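Local coordinates for uroporphyrinogen III synthase (Thermus thermophilus, PDB 1WCW), which probably catalyses the ring closure, with inversion of the last pyrrole ring, that turns hydroxymethylbilane into uroporphyrinogen III on the way to haem and related tetrapyrroles, at residues 67-73 against 161-165; 92-98 against 110-116. All coordinates share one frame. Residue numbers count along the deposited sequence, not the author numbering.

Interaction 1. Residues 67-73 against 161-165; sequences TGVGVRD and MPYRH
The N-terminal part of helix 68-80, residues 68-73, faces residues 163-165 of strand 155-167 across 10.1 Å between segment axes, their N-to-C directions 159° apart; Asp-73 and Pro-162 have the nearest CA atoms, at 6.1 Å. Helical phi/psi begin at Gly-68, after an extended Thr-67 (-139/154), and backbone hydrogen bonds run from Val-71 N to Thr-67 O (3.1 Å), Arg-72 N to Gly-68 O (3.1 Å) and Asp-73 N to Val-69 O (2.8 Å).

Polar contacts centre on Thr-67. With chi1 p its OG1 accepts from Gly-70 N (3.0 Å), an N-cap bond, and hydrogen-bonds Tyr-163 OH (2.7 Å) and Gln-137 OE1. Asp-73 OD1 lies 3.5 Å from Tyr-163 CD1, but its charge is paired with Lys-43.

Packing is done by Tyr-163, whose p rotamer lays the ring along the helix start. Val-69 CG1 sits over one ring face, 4.0 Å from the centroid and 24° off the normal, a CH-pi contact. Gly-70 N comes within 3.6 Å of Tyr-163 CE1, and Asp-73 CB meets Pro-162 CB at 3.6 Å.

Together these features define an N-capped helix start following strand 62-65, contacted by a tyrosine from another strand of the same mixed sheet in an alpha/beta domain.

Interaction 2. Residues 92-98 against 110-116; sequences AFRLARG and LPPHAVG
Strand 93-96 and residues 110-116 pair in parallel over a short distance: Leu-95 bridges Ala-114 (CA-CA 5.2 Å) and Ala-96 bridges Val-115 (4.8 Å). Both strands are extended, but His-113 (phi/psi -80/-28), just before the second, is not.

Three backbone bonds hold the pair: His-113 N to Arg-94 O (2.8 Å), Ala-96 N to Ala-114 O (3.1 Å, 163°) and Gly-116 N to Ala-96 O (2.9 Å, 162°). CA-H...O contacts join Leu-95 CA to Ala-114 O (3.5 Å) and Val-115 CA to Ala-96 O (3.2 Å).

Arg-94, with chi1-chi3 m, t, m, folds its buried guanidinium onto backbone carbonyls. Pro-111 O accepts from both NE (3.0 Å) and NH1 (2.8 Å) of Arg-94, Leu-110 O weakly from Arg-94 NE (3.1 Å), and Leu-89 O from Arg-94 NH2. His-113 NE2 makes a weak bond to Ala-92 O (3.4 Å); its ring lies nearly parallel to that of Phe-93 (6°, centroids 5.1 Å) but slid aside with little overlap.

Apolar contacts include Leu-95 CD2 to Ala-114 CB (3.5 Å) and Ala-96 CB to Pro-112 CB (4.1 Å).

This is a beta-alpha-beta unit: helix 99-107 covers Ala-96 and Pro-112, Leu-110 packs on helix 86-91, strand 62-65 flanks 93-96 on its other edge, and 114-115 ends the sheet.

In the fold
Both interactions belong to one mixed sheet, and interaction 2 is nested in sequence within the loop that interaction 1 closes. Their centres lie about 15 Å apart, yet they touch where Thr-67 CG2 packs 3.7 Å from Arg-97 NH2. Strand 62-65, which leads into Thr-67, is hydrogen-bonded along its backbone to strand 93-96, so the helix start of interaction 1 and the strand end of interaction 2 lie together at the C-terminal ends of these two parallel strands. Tyr-139 joins them further: it touches Thr-67 and Tyr-163, and its OH accepts from Arg-97 NH1. That NH1 also bonds a glycerol, probably from the crystallisation liquor; such molecules often mark pockets, but this one does not by itself identify a substrate site.

Interaction 1. Residues 67-73 against 161-165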
ATOM      1  N   THR A  67       2.422   3.118   7.445  1.00  9.83           N
ATOM      2  CA  THR A  67       3.251   3.496   6.329  1.00 11.51           C
ATOM      3  C   THR A  67       4.347   4.479   6.726  1.00 10.64           C
ATOM      4  O   THR A  67       4.231   5.247   7.731  1.00 10.69           O
ATOM      5  CB  THR A  67       2.439   4.112   5.188  1.00 11.41           C
ATOM      6  OG1 THR A  67       1.863   5.368   5.610  1.00 11.46           O
ATOM      7  CG2 THR A  67       1.300   3.194   4.758  1.00 13.11           C
ATOM      8  N   GLY A  68       5.449   4.477   5.955  1.00 12.17           N
ATOM      9  CA  GLY A  68       6.545   5.397   6.229  1.00 13.32           C
ATOM     10  C   GLY A  68       6.107   6.805   5.956  1.00 10.74           C
ATOM     11  O   GLY A  68       6.438   7.710   6.743  1.00 13.04           O
ATOM     12  N   VAL A  69       5.414   7.004   4.841  1.00 11.33           N
ATOM     13  CA  VAL A  69       4.883   8.311   4.476  1.00 16.08           C
ATOM     14  C   VAL A  69       4.002   8.842   5.607  1.00 14.96           C
ATOM     15  O   VAL A  69       4.076  10.020   5.973  1.00 12.48           O
ATOM     16  CB  VAL A  69       4.047   8.249   3.166  1.00 18.63           C
ATOM     17  CG1 VAL A  69       3.374   9.593   2.889  1.00 25.02           C
ATOM     18  CG2 VAL A  69       4.986   7.897   2.024  1.00 24.03           C
ATOM     19  N   GLY A  70       3.172   7.984   6.169  1.00 12.18           N
ATOM     20  CA  GLY A  70       2.287   8.411   7.235  1.00 10.84           C
ATOM     21  C   GLY A  70       3.003   8.832   8.496  1.00  9.76           C
ATOM     22  O   GLY A  70       2.589   9.828   9.139  1.00 10.14           O
ATOM     23  N   VAL A  71       4.036   8.121   8.873  1.00  9.99           N
ATOM     24  CA  VAL A  71       4.822   8.492  10.034  1.00  9.68           C
ATOM     25  C   VAL A  71       5.420   9.896   9.783  1.00 10.03           C
ATOM     26  O   VAL A  71       5.330  10.803  10.643  1.00  9.88           O
ATOM     27  CB  VAL A  71       5.926   7.460  10.257  1.00 10.92           C
ATOM     28  CG1 VAL A  71       6.964   8.010  11.276  1.00 13.27           C
ATOM     29  CG2 VAL A  71       5.321   6.130  10.728  1.00 14.38           C
ATOM     30  N   ARG A  72       6.034  10.112   8.622  1.00 11.18           N
ATOM     31  CA  ARG A  72       6.666  11.388   8.345  1.00 12.55           C
ATOM     32  C   ARG A  72       5.638  12.498   8.323  1.00 10.44           C
ATOM     33  O   ARG A  72       5.869  13.577   8.938  1.00 12.95           O
ATOM     34  CB  ARG A  72       7.417  11.322   7.034  1.00 11.77           C
ATOM     35  CG  ARG A  72       8.578  10.362   7.124  1.00 16.03           C
ATOM     36  CD  ARG A  72       9.528  10.382   5.860  1.00 17.81           C
ATOM     37  NE  ARG A  72      10.452   9.260   6.000  1.00 27.12           N
ATOM     38  CZ  ARG A  72      10.242   8.045   5.490  1.00 23.63           C
ATOM     39  NH1 ARG A  72      11.134   7.064   5.702  1.00 31.86           N
ATOM     40  NH2 ARG A  72       9.203   7.841   4.710  1.00 22.18           N
ATOM     41  N   ASP A  73       4.497  12.263   7.664  1.00 10.22           N
ATOM     42  CA  ASP A  73       3.469  13.294   7.613  1.00 10.51           C
ATOM     43  C   ASP A  73       2.945  13.645   9.009  1.00 12.00           C
ATOM     44  O   ASP A  73       2.672  14.846   9.290  1.00 11.19           O
ATOM     45  CB  ASP A  73       2.278  12.890   6.736  1.00 11.65           C
ATOM     46  CG  ASP A  73       2.576  12.901   5.265  1.00 19.65           C
ATOM     47  OD1 ASP A  73       1.658  12.432   4.560  1.00 21.92           O
ATOM     48  OD2 ASP A  73       3.664  13.372   4.814  1.00 20.82           O
ATOM     49  N   MET A 161      -5.212  10.183  10.188  1.00 10.98           N
ATOM     50  CA  MET A 161      -5.112   9.992   8.737  1.00 13.15           C
ATOM     51  C   MET A 161      -4.493  11.232   8.133  1.00 10.06           C
ATOM     52  O   MET A 161      -5.248  12.179   7.701  1.00 13.59           O
ATOM     53  CB  MET A 161      -6.506   9.698   8.218  1.00 14.41           C
ATOM     54  CG  MET A 161      -6.492   9.320   6.761  1.00 15.22           C
ATOM     55  SD  MET A 161      -8.193   9.104   6.076  1.00 22.37           S
ATOM     56  CE  MET A 161      -8.676   7.700   6.995  1.00 27.75           C
ATOM     57  N   PRO A 162      -3.202  11.209   7.916  1.00  9.58           N
ATOM     58  CA  PRO A 162      -2.542  12.427   7.382  1.00 11.53           C
ATOM     59  C   PRO A 162      -2.635  12.580   5.865  1.00 14.50           C
ATOM     60  O   PRO A 162      -2.342  13.658   5.278  1.00 14.88           O
ATOM     61  CB  PRO A 162      -1.097  12.275   7.864  1.00 15.13           C
ATOM     62  CG  PRO A 162      -0.908  10.763   8.043  1.00 16.79           C
ATOM     63  CD  PRO A 162      -2.241  10.208   8.464  1.00  9.88           C
ATOM     64  N   TYR A 163      -3.000  11.494   5.215  1.00 13.39           N
ATOM     65  CA  TYR A 163      -3.170  11.529   3.758  1.00 13.53           C
ATOM     66  C   TYR A 163      -4.095  10.402   3.388  1.00 11.11           C
ATOM     67  O   TYR A 163      -4.377   9.491   4.195  1.00 12.39           O
ATOM     68  CB  TYR A 163      -1.841  11.421   3.021  1.00 15.37           C
ATOM     69  CG  TYR A 163      -1.165  10.057   3.087  1.00 13.54           C
ATOM     70  CD1 TYR A 163      -0.434   9.672   4.192  1.00 14.87           C
ATOM     71  CD2 TYR A 163      -1.306   9.149   2.078  1.00 15.37           C
ATOM     72  CE1 TYR A 163       0.161   8.407   4.310  1.00 15.52           C
ATOM     73  CE2 TYR A 163      -0.729   7.883   2.157  1.00 16.95           C
ATOM     74  CZ  TYR A 163       0.009   7.522   3.264  1.00 12.33           C
ATOM     75  OH  TYR A 163       0.596   6.275   3.361  1.00 15.11           O
ATOM     76  N   ARG A 164      -4.583  10.438   2.157  1.00 12.98           N
ATOM     77  CA  ARG A 164      -5.512   9.427   1.703  1.00 14.29           C
ATOM     78  C   ARG A 164      -5.184   8.926   0.323  1.00 14.64           C
ATOM     79  O   ARG A 164      -4.980   9.702  -0.599  1.00 14.39           O
ATOM     80  CB  ARG A 164      -6.937   9.973   1.590  1.00 19.51           C
ATOM     81  CG  ARG A 164      -7.661  10.414   2.834  1.00 28.03           C
ATOM     82  CD  ARG A 164      -9.000  11.034   2.387  1.00 34.62           C
ATOM     83  NE  ARG A 164     -10.116  10.531   3.163  1.00 41.01           N
ATOM     84  CZ  ARG A 164     -11.347  10.991   3.032  1.00 45.02           C
ATOM     85  NH1 ARG A 164     -12.325  10.490   3.776  1.00 49.48           N
ATOM     86  NH2 ARG A 164     -11.584  11.952   2.139  1.00 43.94           N
ATOM     87  N   HIS A 165      -5.168   7.622   0.160  1.00 12.45           N
ATOM     88  CA  HIS A 165      -5.109   7.008  -1.178  1.00 11.62           C
ATOM     89  C   HIS A 165      -6.568   6.766  -1.465  1.00 12.89           C
ATOM     90  O   HIS A 165      -7.316   6.240  -0.613  1.00 15.55           O
ATOM     91  CB  HIS A 165      -4.385   5.639  -1.158  1.00 13.87           C
ATOM     92  CG  HIS A 165      -2.938   5.776  -1.109  1.00 13.50           C
ATOM     93  ND1 HIS A 165      -2.105   5.064  -0.277  1.00 16.85           N
ATOM     94  CD2 HIS A 165      -2.129   6.601  -1.812  1.00 15.68           C
ATOM     95  CE1 HIS A 165      -0.857   5.440  -0.464  1.00 13.96           C
ATOM     96  NE2 HIS A 165      -0.844   6.378  -1.393  1.00 19.67           N
TER

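Interaction 2. Residues 92-98 against 110-116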
ATOM      1  N   ALA A  92       5.077   5.529  24.227  1.00 13.38           N
ATOM      2  CA  ALA A  92       4.176   4.524  23.766  1.00 11.42           C
ATOM      3  C   ALA A  92       4.900   3.224  23.304  1.00 10.01           C
ATOM      4  O   ALA A  92       6.074   3.261  22.933  1.00 11.78           O
ATOM      5  CB  ALA A  92       3.396   5.112  22.563  1.00 13.05           C
ATOM      6  N   PHE A  93       4.129   2.138  23.319  1.00 11.28           N
ATOM      7  CA  PHE A  93       4.586   0.872  22.741  1.00 10.00           C
ATOM      8  C   PHE A  93       4.356   1.117  21.228  1.00  9.35           C
ATOM      9  O   PHE A  93       3.226   1.423  20.815  1.00 10.82           O
ATOM     10  CB  PHE A  93       3.747  -0.295  23.236  1.00 10.86           C
ATOM     11  CG  PHE A  93       4.209  -1.622  22.777  1.00  9.90           C
ATOM     12  CD1 PHE A  93       5.371  -2.198  23.317  1.00 10.92           C
ATOM     13  CD2 PHE A  93       3.522  -2.298  21.814  1.00 10.53           C
ATOM     14  CE1 PHE A  93       5.806  -3.477  22.858  1.00 11.41           C
ATOM     15  CE2 PHE A  93       3.983  -3.571  21.351  1.00 12.90           C
ATOM     16  CZ  PHE A  93       5.151  -4.147  21.910  1.00 11.07           C
ATOM     17  N   ARG A  94       5.391   0.956  20.441  1.00  9.51           N
ATOM     18  CA  ARG A  94       5.316   1.296  19.025  1.00  9.21           C
ATOM     19  C   ARG A  94       5.366   0.097  18.149  1.00  9.07           C
ATOM     20  O   ARG A  94       6.314  -0.715  18.240  1.00 10.16           O
ATOM     21  CB  ARG A  94       6.456   2.237  18.697  1.00 10.21           C
ATOM     22  CG  ARG A  94       6.427   3.565  19.457  1.00 10.59           C
ATOM     23  CD  ARG A  94       7.615   4.477  19.068  1.00 12.40           C
ATOM     24  NE  ARG A  94       8.918   3.917  19.360  1.00 13.13           N
ATOM     25  CZ  ARG A  94       9.475   3.920  20.574  1.00 12.11           C
ATOM     26  NH1 ARG A  94      10.696   3.361  20.692  1.00 15.49           N
ATOM     27  NH2 ARG A  94       8.841   4.450  21.626  1.00 13.96           N
ATOM     28  N   LEU A  95       4.385  -0.043  17.268  1.00 10.42           N
ATOM     29  CA  LEU A  95       4.340  -1.107  16.287  1.00  9.39           C
ATOM     30  C   LEU A  95       4.403  -0.605  14.877  1.00 10.72           C
ATOM     31  O   LEU A  95       3.799   0.459  14.566  1.00 13.12           O
ATOM     32  CB  LEU A  95       3.056  -1.879  16.397  1.00 13.91           C
ATOM     33  CG  LEU A  95       2.878  -2.688  17.659  1.00 15.03           C
ATOM     34  CD1 LEU A  95       1.498  -3.261  17.712  1.00 19.84           C
ATOM     35  CD2 LEU A  95       3.950  -3.834  17.749  1.00 17.50           C
ATOM     36  N   ALA A  96       5.115  -1.280  14.001  1.00  9.63           N
ATOM     37  CA  ALA A  96       5.106  -0.893  12.567  1.00  9.19           C
ATOM     38  C   ALA A  96       4.573  -2.079  11.811  1.00  9.93           C
ATOM     39  O   ALA A  96       4.946  -3.224  12.044  1.00 10.88           O
ATOM     40  CB  ALA A  96       6.477  -0.558  12.152  1.00 10.38           C
ATOM     41  N   ARG A  97       3.654  -1.829  10.887  1.00  8.73           N
ATOM     42  CA  ARG A  97       3.080  -2.919  10.112  1.00  8.93           C
ATOM     43  C   ARG A  97       4.145  -3.606   9.257  1.00 10.65           C
ATOM     44  O   ARG A  97       4.074  -4.829   9.099  1.00 11.52           O
ATOM     45  CB  ARG A  97       1.960  -2.384   9.207  1.00  9.29           C
ATOM     46  CG  ARG A  97       1.254  -3.482   8.418  1.00 11.75           C
ATOM     47  CD  ARG A  97       0.145  -2.900   7.516  1.00 13.49           C
ATOM     48  NE  ARG A  97       0.628  -1.944   6.543  1.00 13.37           N
ATOM     49  CZ  ARG A  97      -0.136  -1.360   5.611  1.00 14.80           C
ATOM     50  NH1 ARG A  97      -1.407  -1.665   5.516  1.00 15.49           N
ATOM     51  NH2 ARG A  97       0.421  -0.437   4.852  1.00 17.79           N
ATOM     52  N   GLY A  98       5.121  -2.869   8.754  1.00 10.47           N
ATOM     53  CA  GLY A  98       6.129  -3.459   7.875  1.00 13.18           C
ATOM     54  C   GLY A  98       7.389  -2.633   7.890  1.00 14.26           C
ATOM     55  O   GLY A  98       7.489  -1.651   8.624  1.00 12.75           O
ATOM     56  N   LEU A 110      12.623   6.874  16.954  1.00 15.30           N
ATOM     57  CA  LEU A 110      11.488   6.244  17.690  1.00 16.10           C
ATOM     58  C   LEU A 110      11.351   4.833  17.120  1.00 13.45           C
ATOM     59  O   LEU A 110      10.275   4.434  16.637  1.00 13.26           O
ATOM     60  CB  LEU A 110      10.194   7.041  17.435  1.00 15.00           C
ATOM     61  CG  LEU A 110      10.181   8.480  18.000  1.00 17.43           C
ATOM     62  CD1 LEU A 110       9.059   9.268  17.370  1.00 19.57           C
ATOM     63  CD2 LEU A 110      10.004   8.446  19.520  1.00 22.07           C
ATOM     64  N   PRO A 111      12.424   4.032  17.172  1.00 15.33           N
ATOM     65  CA  PRO A 111      12.336   2.691  16.586  1.00 14.31           C
ATOM     66  C   PRO A 111      11.185   1.860  17.138  1.00 14.20           C
ATOM     67  O   PRO A 111      10.865   1.911  18.326  1.00 14.04           O
ATOM     68  CB  PRO A 111      13.734   2.067  16.868  1.00 19.36           C
ATOM     69  CG  PRO A 111      14.167   2.786  18.156  1.00 18.94           C
ATOM     70  CD  PRO A 111      13.652   4.206  17.999  1.00 19.64           C
ATOM     71  N   PRO A 112      10.573   1.068  16.283  1.00 12.66           N
ATOM     72  CA  PRO A 112       9.462   0.248  16.758  1.00 11.23           C
ATOM     73  C   PRO A 112       9.892  -0.856  17.690  1.00 11.19           C
ATOM     74  O   PRO A 112      10.990  -1.388  17.580  1.00 13.08           O
ATOM     75  CB  PRO A 112       8.858  -0.320  15.458  1.00 11.39           C
ATOM     76  CG  PRO A 112      10.056  -0.401  14.533  1.00 13.69           C
ATOM     77  CD  PRO A 112      10.896   0.830  14.843  1.00 12.53           C
ATOM     78  N   HIS A 113       8.993  -1.232  18.586  1.00  9.81           N
ATOM     79  CA  HIS A 113       9.231  -2.380  19.461  1.00  9.69           C
ATOM     80  C   HIS A 113       8.967  -3.661  18.746  1.00 12.04           C
ATOM     81  O   HIS A 113       9.539  -4.689  19.154  1.00 13.08           O
ATOM     82  CB  HIS A 113       8.370  -2.264  20.716  1.00 10.27           C
ATOM     83  CG  HIS A 113       8.640  -1.022  21.495  1.00 10.11           C
ATOM     84  ND1 HIS A 113       9.737  -0.770  22.317  1.00 14.08           N
ATOM     85  CD2 HIS A 113       7.868   0.091  21.551  1.00 10.32           C
ATOM     86  CE1 HIS A 113       9.604   0.438  22.864  1.00  7.93           C
ATOM     87  NE2 HIS A 113       8.472   0.975  22.395  1.00 14.64           N
ATOM     88  N   ALA A 114       8.089  -3.714  17.751  1.00 12.19           N
ATOM     89  CA  ALA A 114       7.864  -4.907  16.976  1.00 12.76           C
ATOM     90  C   ALA A 114       7.389  -4.444  15.599  1.00 12.55           C
ATOM     91  O   ALA A 114       6.863  -3.344  15.425  1.00 11.29           O
ATOM     92  CB  ALA A 114       6.869  -5.800  17.629  1.00 15.82           C
ATOM     93  N   VAL A 115       7.623  -5.312  14.625  1.00 10.66           N
ATOM     94  CA  VAL A 115       7.374  -5.037  13.205  1.00 11.26           C
ATOM     95  C   VAL A 115       6.770  -6.255  12.577  1.00 10.14           C
ATOM     96  O   VAL A 115       7.240  -7.411  12.783  1.00 12.43           O
ATOM     97  CB  VAL A 115       8.695  -4.732  12.446  1.00 12.29           C
ATOM     98  CG1 VAL A 115       8.414  -4.334  11.028  1.00 14.40           C
ATOM     99  CG2 VAL A 115       9.439  -3.645  13.163  1.00 14.70           C
ATOM    100  N   GLY A 116       5.723  -6.028  11.795  1.00 11.09           N
ATOM    101  CA  GLY A 116       5.015  -7.096  11.101  1.00 11.06           C
ATOM    102  C   GLY A 116       5.670  -7.361   9.764  1.00 10.40           C
ATOM    103  O   GLY A 116       6.840  -6.998   9.518  1.00 14.54           O
TER